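Local coordinates for KaiC domain-containing protein (Pyrococcus horikoshii, PDB 2ZTS), which probably binds ATP as a KaiC-like P-loop NTPase, assembling into a six-chain complex and here holding ADP and magnesium, at residues C[163-166]-C[167-171]; C[121-124]-C[125-129]; C[76-79]-C[80-83]; C[69-72]-C[73-77]; C[17-20]-C[21-24]. All blocks are in the same frame, centred on the assembly; numbering follows the deposited sequence.

Interaction 1: C[163-166]-C[167-171]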
# COMPACT_ATOMS: atom_id res chain seq x y z
N LYS C 163 -19.53 -13.07 -17.53
CA LYS C 163 -19.97 -14.14 -18.45
C LYS C 163 -20.09 -15.53 -17.81
O LYS C 163 -21.03 -16.28 -18.10
CB LYS C 163 -19.08 -14.26 -19.67
CG LYS C 163 -19.04 -13.12 -20.62
CD LYS C 163 -18.14 -13.57 -21.82
CE LYS C 163 -17.94 -12.51 -22.89
NZ LYS C 163 -19.08 -12.50 -23.92
N LEU C 164 -19.15 -15.89 -16.92
CA LEU C 164 -19.23 -17.18 -16.28
C LEU C 164 -20.50 -17.28 -15.45
O LEU C 164 -21.13 -18.34 -15.39
CB LEU C 164 -18.04 -17.44 -15.39
CG LEU C 164 -18.00 -18.63 -14.49
CD1 LEU C 164 -18.15 -19.94 -15.25
CD2 LEU C 164 -16.63 -18.61 -13.87
N ASN C 165 -20.82 -16.20 -14.74
CA ASN C 165 -21.97 -16.16 -13.80
C ASN C 165 -23.24 -16.45 -14.58
O ASN C 165 -24.07 -17.21 -14.11
CB ASN C 165 -22.06 -14.79 -13.13
CG ASN C 165 -23.22 -14.66 -12.15
OD1 ASN C 165 -23.33 -15.43 -11.21
ND2 ASN C 165 -24.08 -13.64 -12.38
N THR C 166 -23.37 -15.88 -15.77
CA THR C 166 -24.56 -16.05 -16.56
C THR C 166 -24.73 -17.54 -16.96
O THR C 166 -25.83 -18.05 -16.85
CB THR C 166 -24.61 -15.14 -17.84
OG1 THR C 166 -23.54 -15.50 -18.71
CG2 THR C 166 -24.34 -13.70 -17.54
N ILE C 167 -23.66 -18.22 -17.37
CA ILE C 167 -23.82 -19.62 -17.71
C ILE C 167 -23.99 -20.53 -16.48
O ILE C 167 -24.72 -21.47 -16.59
CB ILE C 167 -22.76 -20.19 -18.73
CG1 ILE C 167 -21.46 -20.49 -18.03
CG2 ILE C 167 -22.49 -19.25 -19.86
CD1 ILE C 167 -21.48 -21.79 -17.35
N LEU C 168 -23.36 -20.25 -15.34
CA LEU C 168 -23.65 -21.00 -14.10
C LEU C 168 -25.13 -21.00 -13.69
O LEU C 168 -25.68 -22.03 -13.34
CB LEU C 168 -22.79 -20.52 -12.90
CG LEU C 168 -21.28 -20.69 -13.06
CD1 LEU C 168 -20.44 -19.95 -11.97
CD2 LEU C 168 -20.90 -22.24 -13.14
N LEU C 169 -25.75 -19.83 -13.71
CA LEU C 169 -27.15 -19.65 -13.39
C LEU C 169 -28.02 -20.50 -14.36
O LEU C 169 -28.96 -21.17 -13.94
CB LEU C 169 -27.50 -18.12 -13.49
CG LEU C 169 -27.43 -17.21 -12.23
CD1 LEU C 169 -26.31 -17.59 -11.25
CD2 LEU C 169 -27.34 -15.68 -12.57
N GLU C 170 -27.67 -20.50 -15.63
CA GLU C 170 -28.42 -21.26 -16.64
C GLU C 170 -28.31 -22.74 -16.41
O GLU C 170 -29.30 -23.45 -16.53
CB GLU C 170 -27.87 -21.00 -18.03
CG GLU C 170 -28.81 -20.30 -18.98
CD GLU C 170 -28.02 -19.72 -20.12
OE1 GLU C 170 -27.57 -18.54 -20.00
OE2 GLU C 170 -27.81 -20.48 -21.10
N MSE C 171 -27.12 -23.21 -16.07
CA MSE C 171 -26.90 -24.64 -15.93
C MSE C 171 -27.47 -25.16 -14.63
O MSE C 171 -27.84 -26.32 -14.53
CB MSE C 171 -25.43 -24.97 -15.99
CG MSE C 171 -24.86 -24.86 -17.37
SE MSE C 171 -22.92 -25.39 -17.44
CE MSE C 171 -22.17 -24.37 -15.88
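L168 lies back over the preceding helical turn and lands on L164. Its CB rests on two backbone oxygens, 3.7 Å from L164 O and about as far from N165 O. CG comes down on the first of these, 3.3 Å from L164 O. The branches then divide: L168 CD1 reaches L164 CG at 3.7 Å, while CD2 touches L164 CD1 more loosely, at 4.2 Å. The first torsion sets this course, since CG stands beside the backbone N and opposite the carbonyl carbon (chi1 -62°), which turns CG and its two methyls back toward L164. Beneath it runs a regular i to i+4 backbone bond, L168 N to L164 O. This is one turn of the amphipathic helix 157-171, which packs on the central sheet of the P-loop NTPase fold: L164 meets I141 and L168 meets L139 of strand 138-142. An alanine at L168 is likely to open a gap between this turn and L139 and leave L164 CG without its methyl neighbour. A quarter turn round the helix, L169 straddles the N165 amide, with CD1 3.7 Å from N165 OD1 and CD2 3.9 Å from N165 ND2; L169 also packs on R70 of a neighbouring subunit. On the exposed side, T166 OG1 turns back and donates to K163 O at 2.7 Å, beside the weak bond from I167 N.

Interaction 2: C[121-124]-C[125-129]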
# COMPACT_ATOMS: atom_id res chain seq x y z
N ASP C 121 -15.05 -17.40 -24.92
CA ASP C 121 -16.39 -17.82 -25.33
C ASP C 121 -16.42 -19.30 -25.75
O ASP C 121 -17.34 -20.01 -25.41
CB ASP C 121 -16.94 -16.93 -26.46
CG ASP C 121 -17.56 -15.61 -25.94
OD1 ASP C 121 -17.63 -15.35 -24.69
OD2 ASP C 121 -18.00 -14.76 -26.74
N ASN C 122 -15.43 -19.76 -26.50
CA ASN C 122 -15.29 -21.20 -26.76
C ASN C 122 -15.22 -22.03 -25.47
O ASN C 122 -15.91 -23.05 -25.28
CB ASN C 122 -14.05 -21.50 -27.65
CG ASN C 122 -14.23 -21.06 -29.13
OD1 ASN C 122 -13.27 -21.11 -29.93
ND2 ASN C 122 -15.41 -20.62 -29.47
N PHE C 123 -14.37 -21.56 -24.56
CA PHE C 123 -14.21 -22.19 -23.25
C PHE C 123 -15.52 -22.49 -22.56
O PHE C 123 -15.79 -23.63 -22.18
CB PHE C 123 -13.37 -21.28 -22.33
CG PHE C 123 -13.03 -21.89 -21.00
CD1 PHE C 123 -13.28 -21.21 -19.85
CD2 PHE C 123 -12.35 -23.08 -20.93
CE1 PHE C 123 -12.92 -21.72 -18.63
CE2 PHE C 123 -11.97 -23.61 -19.68
CZ PHE C 123 -12.27 -22.92 -18.54
N LEU C 124 -16.33 -21.47 -22.44
CA LEU C 124 -17.57 -21.52 -21.67
C LEU C 124 -18.65 -22.37 -22.38
O LEU C 124 -19.35 -23.16 -21.75
CB LEU C 124 -18.07 -20.04 -21.48
CG LEU C 124 -17.79 -19.22 -20.17
CD1 LEU C 124 -16.63 -19.68 -19.34
CD2 LEU C 124 -17.63 -17.76 -20.47
N ARG C 125 -18.77 -22.18 -23.69
CA ARG C 125 -19.55 -23.07 -24.57
C ARG C 125 -19.15 -24.50 -24.30
O ARG C 125 -20.00 -25.38 -24.04
CB ARG C 125 -19.29 -22.72 -26.03
CG ARG C 125 -20.42 -23.04 -26.99
CD ARG C 125 -20.11 -22.80 -28.52
NE ARG C 125 -19.16 -21.71 -28.82
CZ ARG C 125 -19.39 -20.41 -28.65
NH1 ARG C 125 -18.44 -19.52 -28.97
NH2 ARG C 125 -20.55 -19.99 -28.14
N TYR C 126 -17.84 -24.77 -24.29
CA TYR C 126 -17.40 -26.17 -24.15
C TYR C 126 -17.72 -26.77 -22.77
O TYR C 126 -18.11 -27.92 -22.66
CB TYR C 126 -15.93 -26.36 -24.55
CG TYR C 126 -15.56 -27.80 -24.68
CD1 TYR C 126 -14.67 -28.42 -23.75
CD2 TYR C 126 -16.15 -28.59 -25.70
CE1 TYR C 126 -14.37 -29.77 -23.85
CE2 TYR C 126 -15.86 -29.95 -25.81
CZ TYR C 126 -14.97 -30.54 -24.93
OH TYR C 126 -14.74 -31.89 -25.08
N ILE C 127 -17.58 -25.99 -21.69
CA ILE C 127 -18.00 -26.48 -20.38
C ILE C 127 -19.50 -26.74 -20.35
O ILE C 127 -19.95 -27.71 -19.78
CB ILE C 127 -17.70 -25.45 -19.29
CG1 ILE C 127 -16.19 -25.17 -19.20
CG2 ILE C 127 -18.29 -25.94 -17.99
CD1 ILE C 127 -15.86 -23.87 -18.53
N TYR C 128 -20.28 -25.85 -20.94
CA TYR C 128 -21.72 -26.03 -20.99
C TYR C 128 -22.06 -27.36 -21.76
O TYR C 128 -22.79 -28.23 -21.28
CB TYR C 128 -22.35 -24.79 -21.64
CG TYR C 128 -23.83 -24.88 -21.84
CD1 TYR C 128 -24.35 -25.37 -23.03
CD2 TYR C 128 -24.72 -24.47 -20.85
CE1 TYR C 128 -25.69 -25.48 -23.22
CE2 TYR C 128 -26.10 -24.56 -21.03
CZ TYR C 128 -26.57 -25.06 -22.23
OH TYR C 128 -27.91 -25.18 -22.48
N ARG C 129 -21.45 -27.54 -22.91
CA ARG C 129 -21.66 -28.76 -23.71
C ARG C 129 -21.33 -29.99 -22.93
O ARG C 129 -22.06 -30.96 -22.96
CB ARG C 129 -20.82 -28.69 -24.98
CG ARG C 129 -20.83 -30.00 -25.75
CD ARG C 129 -19.96 -29.97 -27.00
NE ARG C 129 -20.05 -31.25 -27.67
CZ ARG C 129 -19.21 -31.67 -28.61
NH1 ARG C 129 -19.38 -32.88 -29.17
NH2 ARG C 129 -18.22 -30.91 -29.00
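I127 lays its CD1 methyl over one face of the F123 ring, 3.8 Å from the ring centroid and only 16° off the normal, a CH-pi contact one helical turn apart. The methyl sits a little toward the rim, nearest F123 CE1 at 3.6 Å. F123 CG lies opposite the backbone N (chi1 -174°), which sends the ring out from the helix where the I127 methyl can cover its face. The same methyl brushes L124 CD1 at 4.3 Å, so that F123, L124 and I127 make the close-packed side. The other side is looser and polar. R125 bends at its third torsion and folds its guanidinium back above D121 O, which lies over one face, 3.8 Å from R125 NH1; D121 OD2 remains 5.3 Å from that nitrogen, too far for a direct ion pair. N122 runs alongside R125, its amide plane turned 74° from the guanidinium. An alanine at F123 would probably strip the I127 methyl of its aromatic floor and leave F118 without the ring it meets edge-to-face. Regular i to i+4 backbone bonds join the two turns beneath all this. Y126 OH is hydrogen-bonded to L106 O and V103 N in the preceding loop. Helix 120-134 thus lies with F123 and I127 on V65 of strand 62-66, and with L124 and Y128 against K163 and M171 of helix 157-171.

Interaction 3: C[76-79]-C[80-83]. With ADP (adenosine-5'-diphosphate), chain H.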
# COMPACT_ATOMS: atom_id res chain seq x y z
N ARG C 76 -2.91 -38.64 -12.27
CA ARG C 76 -1.72 -39.15 -11.55
C ARG C 76 -1.71 -38.62 -10.10
O ARG C 76 -1.43 -39.37 -9.17
CB ARG C 76 -0.41 -38.74 -12.30
CG ARG C 76 0.92 -38.96 -11.52
CD ARG C 76 2.18 -38.27 -12.12
NE ARG C 76 3.26 -38.24 -11.11
CZ ARG C 76 4.57 -38.07 -11.34
NH1 ARG C 76 5.04 -37.89 -12.56
NH2 ARG C 76 5.43 -38.11 -10.32
N GLU C 77 -2.03 -37.34 -9.92
CA GLU C 77 -1.92 -36.75 -8.61
C GLU C 77 -2.97 -37.33 -7.68
O GLU C 77 -2.68 -37.64 -6.52
CB GLU C 77 -1.97 -35.22 -8.70
CG GLU C 77 -0.57 -34.57 -8.73
CD GLU C 77 -0.49 -33.34 -9.62
OE1 GLU C 77 -1.35 -32.44 -9.46
OE2 GLU C 77 0.43 -33.29 -10.50
N MSE C 78 -4.17 -37.55 -8.20
CA MSE C 78 -5.29 -37.97 -7.39
C MSE C 78 -5.22 -39.48 -7.16
O MSE C 78 -5.83 -40.00 -6.20
CB MSE C 78 -6.60 -37.53 -8.03
CG MSE C 78 -6.83 -35.99 -8.10
SE MSE C 78 -6.57 -35.14 -6.33
CE MSE C 78 -5.74 -33.39 -6.92
N ALA C 79 -4.44 -40.19 -7.99
CA ALA C 79 -4.19 -41.60 -7.73
C ALA C 79 -3.48 -41.81 -6.40
O ALA C 79 -3.67 -42.86 -5.80
CB ALA C 79 -3.38 -42.24 -8.86
N SER C 80 -2.72 -40.81 -5.92
CA SER C 80 -2.02 -40.93 -4.65
C SER C 80 -2.94 -40.92 -3.44
O SER C 80 -2.53 -41.30 -2.35
CB SER C 80 -0.86 -39.88 -4.54
OG SER C 80 -1.29 -38.51 -4.32
N PHE C 81 -4.18 -40.48 -3.63
CA PHE C 81 -5.25 -40.69 -2.64
C PHE C 81 -6.08 -41.98 -2.87
O PHE C 81 -7.09 -42.23 -2.20
CB PHE C 81 -6.20 -39.46 -2.60
CG PHE C 81 -5.51 -38.18 -2.23
CD1 PHE C 81 -4.79 -38.09 -1.06
CD2 PHE C 81 -5.55 -37.10 -3.07
CE1 PHE C 81 -4.13 -36.97 -0.73
CE2 PHE C 81 -4.91 -35.94 -2.75
CZ PHE C 81 -4.21 -35.86 -1.55
N GLY C 82 -5.70 -42.79 -3.82
CA GLY C 82 -6.53 -43.94 -4.15
C GLY C 82 -7.69 -43.63 -5.08
O GLY C 82 -8.58 -44.46 -5.20
N TRP C 83 -7.70 -42.46 -5.72
CA TRP C 83 -8.85 -42.08 -6.55
C TRP C 83 -8.50 -42.36 -7.98
O TRP C 83 -7.52 -41.79 -8.54
CB TRP C 83 -9.32 -40.62 -6.36
CG TRP C 83 -9.62 -40.20 -4.91
CD1 TRP C 83 -10.09 -40.99 -3.90
CD2 TRP C 83 -9.50 -38.88 -4.35
NE1 TRP C 83 -10.29 -40.24 -2.76
CE2 TRP C 83 -9.93 -38.95 -3.01
CE3 TRP C 83 -9.09 -37.64 -4.85
CZ2 TRP C 83 -9.89 -37.86 -2.17
CZ3 TRP C 83 -9.08 -36.57 -4.04
CH2 TRP C 83 -9.46 -36.67 -2.70
PB ADP H . -3.67 -25.79 -3.59
O1B ADP H . -4.41 -25.05 -2.56
O2B ADP H . -2.37 -25.09 -4.01
O3B ADP H . -4.54 -26.13 -4.85
PA ADP H . -3.37 -28.68 -3.21
O1A ADP H . -4.81 -29.24 -3.18
O2A ADP H . -2.68 -28.89 -4.54
O3A ADP H . -3.29 -27.13 -2.74
O5' ADP H . -2.65 -29.37 -1.98
C5' ADP H . -1.53 -30.19 -2.12
C4' ADP H . -1.02 -30.64 -0.77
O4' ADP H . -1.63 -31.79 -0.25
C3' ADP H . 0.47 -30.91 -0.87
O3' ADP H . 1.14 -29.65 -0.85
C2' ADP H . 0.69 -31.85 0.30
O2' ADP H . 0.88 -31.17 1.49
C1' ADP H . -0.65 -32.60 0.42
N9 ADP H . -0.66 -33.89 -0.27
C8 ADP H . -0.60 -34.10 -1.65
N7 ADP H . -0.67 -35.43 -1.89
C5 ADP H . -0.72 -36.07 -0.69
C6 ADP H . -0.81 -37.41 -0.33
N6 ADP H . -1.11 -38.35 -1.24
N1 ADP H . -0.89 -37.74 1.02
C2 ADP H . -0.89 -36.76 2.00
N3 ADP H . -0.81 -35.41 1.64
C4 ADP H . -0.73 -35.10 0.33
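Between M78 and W83 the chain closes helix 71-79 with a Schellman motif: W83 N bonds back to M78 O, G82 N to A79 O at 2.8 Å, and G82 takes up positive phi (82°). F81 N also reaches M78 O, from the face of the carbonyl plane opposite to W83 N, so two amides grip one oxygen. A type I turn from A79 to G82 carries the reversal. Inside the bend the M78 side chain, a selenomethionine, curls at its second and third torsions and brings SE against two aromatic residues. It meets the F81 ring at the edge, 3.9 Å from F81 CD2, and approaches the W83 indole obliquely, 3.7 Å from W83 CZ3; both are Met-aromatic contacts. The indole carries F81 CB over its face and stacks on Y52 of helix 43-58, while M78 reaches T44 there. S80 OG is held between its own backbone N and carbonyl carbon (chi1 73°), which aims it back at E77 O, 2.7 Å away and nearly straight off the carbonyl; S80 N donates to the same oxygen from above its carbonyl plane. ADP N6 donates to S80 OG at 3.1 Å. F81 CE1 lies over the adenine plane, 3.4 Å from ADP C6. Because the S80 hydroxyl gives its proton to E77 O, its oxygen is left to accept from the adenine N6 amino group, which is consistent with some recognition of the base.

Interaction 4: C[69-72]-C[73-77]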
# COMPACT_ATOMS: atom_id res chain seq x y z
N GLU C 69 -3.47 -27.39 -14.52
CA GLU C 69 -2.64 -28.53 -14.89
C GLU C 69 -3.28 -29.33 -16.03
O GLU C 69 -4.39 -29.02 -16.47
CB GLU C 69 -2.40 -29.38 -13.63
CG GLU C 69 -3.65 -29.98 -13.03
CD GLU C 69 -3.42 -30.58 -11.65
OE1 GLU C 69 -2.38 -31.26 -11.49
OE2 GLU C 69 -4.27 -30.34 -10.74
N ARG C 70 -2.62 -30.36 -16.53
CA ARG C 70 -3.29 -31.14 -17.55
C ARG C 70 -4.06 -32.34 -16.94
O ARG C 70 -3.86 -32.68 -15.77
CB ARG C 70 -2.44 -31.35 -18.85
CG ARG C 70 -1.16 -32.15 -18.83
CD ARG C 70 0.12 -31.35 -18.81
NE ARG C 70 1.18 -31.94 -19.61
CZ ARG C 70 2.11 -32.78 -19.19
NH1 ARG C 70 2.19 -33.23 -17.93
NH2 ARG C 70 3.01 -33.19 -20.09
N ALA C 71 -4.98 -32.92 -17.70
CA ALA C 71 -5.82 -33.97 -17.20
C ALA C 71 -5.00 -35.09 -16.68
O ALA C 71 -5.30 -35.58 -15.61
CB ALA C 71 -6.83 -34.46 -18.26
N ARG C 72 -3.91 -35.46 -17.38
CA ARG C 72 -3.07 -36.59 -16.95
C ARG C 72 -2.33 -36.33 -15.68
O ARG C 72 -1.97 -37.26 -14.98
CB ARG C 72 -2.04 -36.94 -18.04
CG ARG C 72 -0.94 -35.83 -18.28
CD ARG C 72 -0.26 -35.90 -19.65
NE ARG C 72 0.50 -37.15 -19.79
CZ ARG C 72 1.79 -37.26 -20.19
NH1 ARG C 72 2.53 -36.18 -20.51
NH2 ARG C 72 2.34 -38.47 -20.26
N ASP C 73 -2.07 -35.06 -15.39
CA ASP C 73 -1.42 -34.64 -14.16
C ASP C 73 -2.40 -34.85 -13.03
O ASP C 73 -2.04 -35.30 -11.96
CB ASP C 73 -1.04 -33.16 -14.19
CG ASP C 73 0.01 -32.83 -15.23
OD1 ASP C 73 0.89 -33.68 -15.48
OD2 ASP C 73 0.05 -31.71 -15.82
N LEU C 74 -3.64 -34.46 -13.26
CA LEU C 74 -4.65 -34.57 -12.21
C LEU C 74 -4.96 -36.05 -11.91
O LEU C 74 -5.03 -36.42 -10.76
CB LEU C 74 -5.89 -33.76 -12.59
CG LEU C 74 -7.17 -33.78 -11.76
CD1 LEU C 74 -7.05 -33.05 -10.42
CD2 LEU C 74 -8.21 -33.13 -12.61
N ARG C 75 -5.06 -36.90 -12.93
CA ARG C 75 -5.29 -38.32 -12.68
C ARG C 75 -4.15 -38.93 -11.87
O ARG C 75 -4.39 -39.62 -10.88
CB ARG C 75 -5.42 -39.12 -13.97
CG ARG C 75 -6.61 -38.73 -14.86
CD ARG C 75 -6.76 -39.55 -16.19
NE ARG C 75 -7.71 -38.86 -17.07
CZ ARG C 75 -7.43 -38.24 -18.20
NH1 ARG C 75 -6.19 -38.16 -18.67
NH2 ARG C 75 -8.40 -37.58 -18.82
N ARG C 76 -2.91 -38.64 -12.27
CA ARG C 76 -1.72 -39.15 -11.55
C ARG C 76 -1.71 -38.62 -10.10
O ARG C 76 -1.43 -39.37 -9.17
CB ARG C 76 -0.41 -38.74 -12.30
CG ARG C 76 0.92 -38.96 -11.52
CD ARG C 76 2.18 -38.27 -12.12
NE ARG C 76 3.26 -38.24 -11.11
CZ ARG C 76 4.57 -38.07 -11.34
NH1 ARG C 76 5.04 -37.89 -12.56
NH2 ARG C 76 5.43 -38.11 -10.32
N GLU C 77 -2.03 -37.34 -9.92
CA GLU C 77 -1.92 -36.75 -8.61
C GLU C 77 -2.97 -37.33 -7.68
O GLU C 77 -2.68 -37.64 -6.52
CB GLU C 77 -1.97 -35.22 -8.70
CG GLU C 77 -0.57 -34.57 -8.73
CD GLU C 77 -0.49 -33.34 -9.62
OE1 GLU C 77 -1.35 -32.44 -9.46
OE2 GLU C 77 0.43 -33.29 -10.50
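R70 and D73 cross at a slant, guanidinium and carboxylate planes 37° apart, and meet in a salt bridge. R70 NH1 donates in its own guanidinium plane to the syn side of D73 OD1 at 2.8 Å, with a weak second bond from NH1 to D73 OD2. OD2 faces the main chain instead, taking R70 N at 3.1 Å on its anti side, 30° out of the carboxylate plane. Bends at the second and third torsions of R70 bring its guanidinium edge round to D73, and R72 CD covers one guanidinium face. D73 is therefore held by backbone and side chain of the same residue, and its OD2 has a further partner in R200 of a neighbouring subunit. E69 crosses E77 obliquely, carboxylate planes 32° apart, with E69 OE1 2.6 Å from E77 OE1; E77 OE2 is paired with R224 of the neighbouring subunit. On the far flank R75 stretches out along the helix, its guanidinium lying over A71 CB, 3.5 Å from R75 NH2, and ends in a salt bridge to E89. R70 is the N-cap residue of helix 71-79, and its amide is bonded by D73, the third residue of the helix. That capped helix start stands beside the nucleotide site, the E69 side chain about 6 Å from a bound magnesium ion, at a subunit interface as in other hexameric RecA-like ATPases.

Interaction 5: C[17-20]-C[21-24]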
# COMPACT_ATOMS: atom_id res chain seq x y z
N PRO C 17 -15.34 -36.13 4.62
CA PRO C 17 -15.78 -36.58 5.94
C PRO C 17 -15.57 -35.47 6.91
O PRO C 17 -14.56 -34.77 6.85
CB PRO C 17 -14.88 -37.78 6.23
CG PRO C 17 -14.46 -38.28 4.84
CD PRO C 17 -14.37 -37.07 4.00
N GLY C 18 -16.57 -35.27 7.77
CA GLY C 18 -16.50 -34.23 8.77
C GLY C 18 -17.06 -32.88 8.36
O GLY C 18 -17.30 -32.04 9.22
N PHE C 19 -17.32 -32.69 7.07
CA PHE C 19 -17.69 -31.39 6.53
C PHE C 19 -19.17 -31.11 6.43
O PHE C 19 -19.60 -29.99 6.67
CB PHE C 19 -17.06 -31.22 5.13
CG PHE C 19 -17.12 -29.84 4.64
CD1 PHE C 19 -16.32 -28.85 5.24
CD2 PHE C 19 -17.95 -29.48 3.59
CE1 PHE C 19 -16.39 -27.56 4.84
CE2 PHE C 19 -17.98 -28.19 3.14
CZ PHE C 19 -17.20 -27.22 3.76
N ASP C 20 -19.95 -32.09 6.00
CA ASP C 20 -21.38 -31.85 5.77
C ASP C 20 -22.07 -31.38 7.03
O ASP C 20 -22.94 -30.55 6.96
CB ASP C 20 -22.10 -33.09 5.22
CG ASP C 20 -21.64 -33.45 3.83
OD1 ASP C 20 -21.07 -32.58 3.14
OD2 ASP C 20 -21.78 -34.61 3.37
N GLU C 21 -21.64 -31.89 8.17
CA GLU C 21 -22.19 -31.45 9.47
C GLU C 21 -22.03 -29.95 9.76
O GLU C 21 -22.67 -29.44 10.64
CB GLU C 21 -21.61 -32.28 10.67
CG GLU C 21 -20.16 -32.73 10.60
CD GLU C 21 -19.95 -34.24 10.23
OE1 GLU C 21 -19.85 -34.57 9.00
OE2 GLU C 21 -19.80 -35.09 11.14
N LEU C 22 -21.15 -29.26 9.03
CA LEU C 22 -20.95 -27.82 9.19
C LEU C 22 -21.96 -27.01 8.39
O LEU C 22 -22.11 -25.83 8.64
CB LEU C 22 -19.50 -27.41 8.80
CG LEU C 22 -18.35 -28.20 9.44
CD1 LEU C 22 -17.00 -27.71 9.08
CD2 LEU C 22 -18.50 -28.22 10.93
N ILE C 23 -22.65 -27.64 7.44
CA ILE C 23 -23.51 -26.94 6.50
C ILE C 23 -24.85 -27.68 6.29
O ILE C 23 -25.39 -27.72 5.19
CB ILE C 23 -22.76 -26.69 5.14
CG1 ILE C 23 -22.14 -27.97 4.61
CG2 ILE C 23 -21.67 -25.71 5.34
CD1 ILE C 23 -21.88 -27.97 3.10
N GLU C 24 -25.36 -28.21 7.40
CA GLU C 24 -26.66 -28.86 7.54
C GLU C 24 -26.86 -30.01 6.56
O GLU C 24 -27.94 -30.19 6.04
CB GLU C 24 -27.79 -27.84 7.44
CG GLU C 24 -27.88 -26.79 8.56
CD GLU C 24 -29.14 -25.93 8.39
OE1 GLU C 24 -30.26 -26.47 8.55
OE2 GLU C 24 -29.05 -24.74 8.04
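F19 is the apolar centre of this turn, its ring touched obliquely by two aliphatic tips. L22 CD1 reaches F19 CD1 at 4.1 Å, the side chains nearly at right angles, and I23 CD1 reaches F19 CE2 at 3.9 Å from a slanting course. The ring stands opposite the backbone N of F19 (chi1 -167°), which carries it forward to both partners. All three continue into the fold: F19 packs on V218 and meets F46 edge-to-face, while L22 and I23 press on I220 of strand 214-223. The backbone bonds are two i to i+3 links of a short 3-10 turn, L22 N to F19 O at 2.9 Å and I23 N to D20 O at 3.0 Å. Each donor stands well above the carbonyl plane. Van der Waals contact is made by E21, whose chain bends at its second torsion and folds back over G18: E21 CG lies 3.2 Å from G18 O, and E21 OE1 3.4 Å from G18 CA. G18 has positive phi (91°), which its lack of a side chain allows. The chemistry is thus divided: a greasy inner face anchors the loop on strand 214-223, D20 ties it to K13 and S14 just before it, and E24 ties it to R227 N, the E24 side chain about 4 Å from that of T226, which binds ADP, probably at a neighbouring subunit's site.

In the fold
Interactions 3 and 4 share R76 and E77 on helix 71-79, with centres 9 Å apart. Both lie near the nucleotide: interaction 4 puts E69 near the magnesium, interaction 3 holds the adenine end. Interactions 1 and 2 lie on neighbouring helices, centres 11 Å apart, and touch directly, K163 CB meeting L124 CD2 at 3.9 Å. Within the chain, interactions 1 and 4 are about 16 Å apart at their nearest atoms, but across the hexamer they meet: L169 of one subunit packs on R70 of the next. Interaction 5 stands apart, its nearest atoms about 8 Å from interaction 3, yet E24 comes about 5 Å from a different bound ADP than the one at interaction 3.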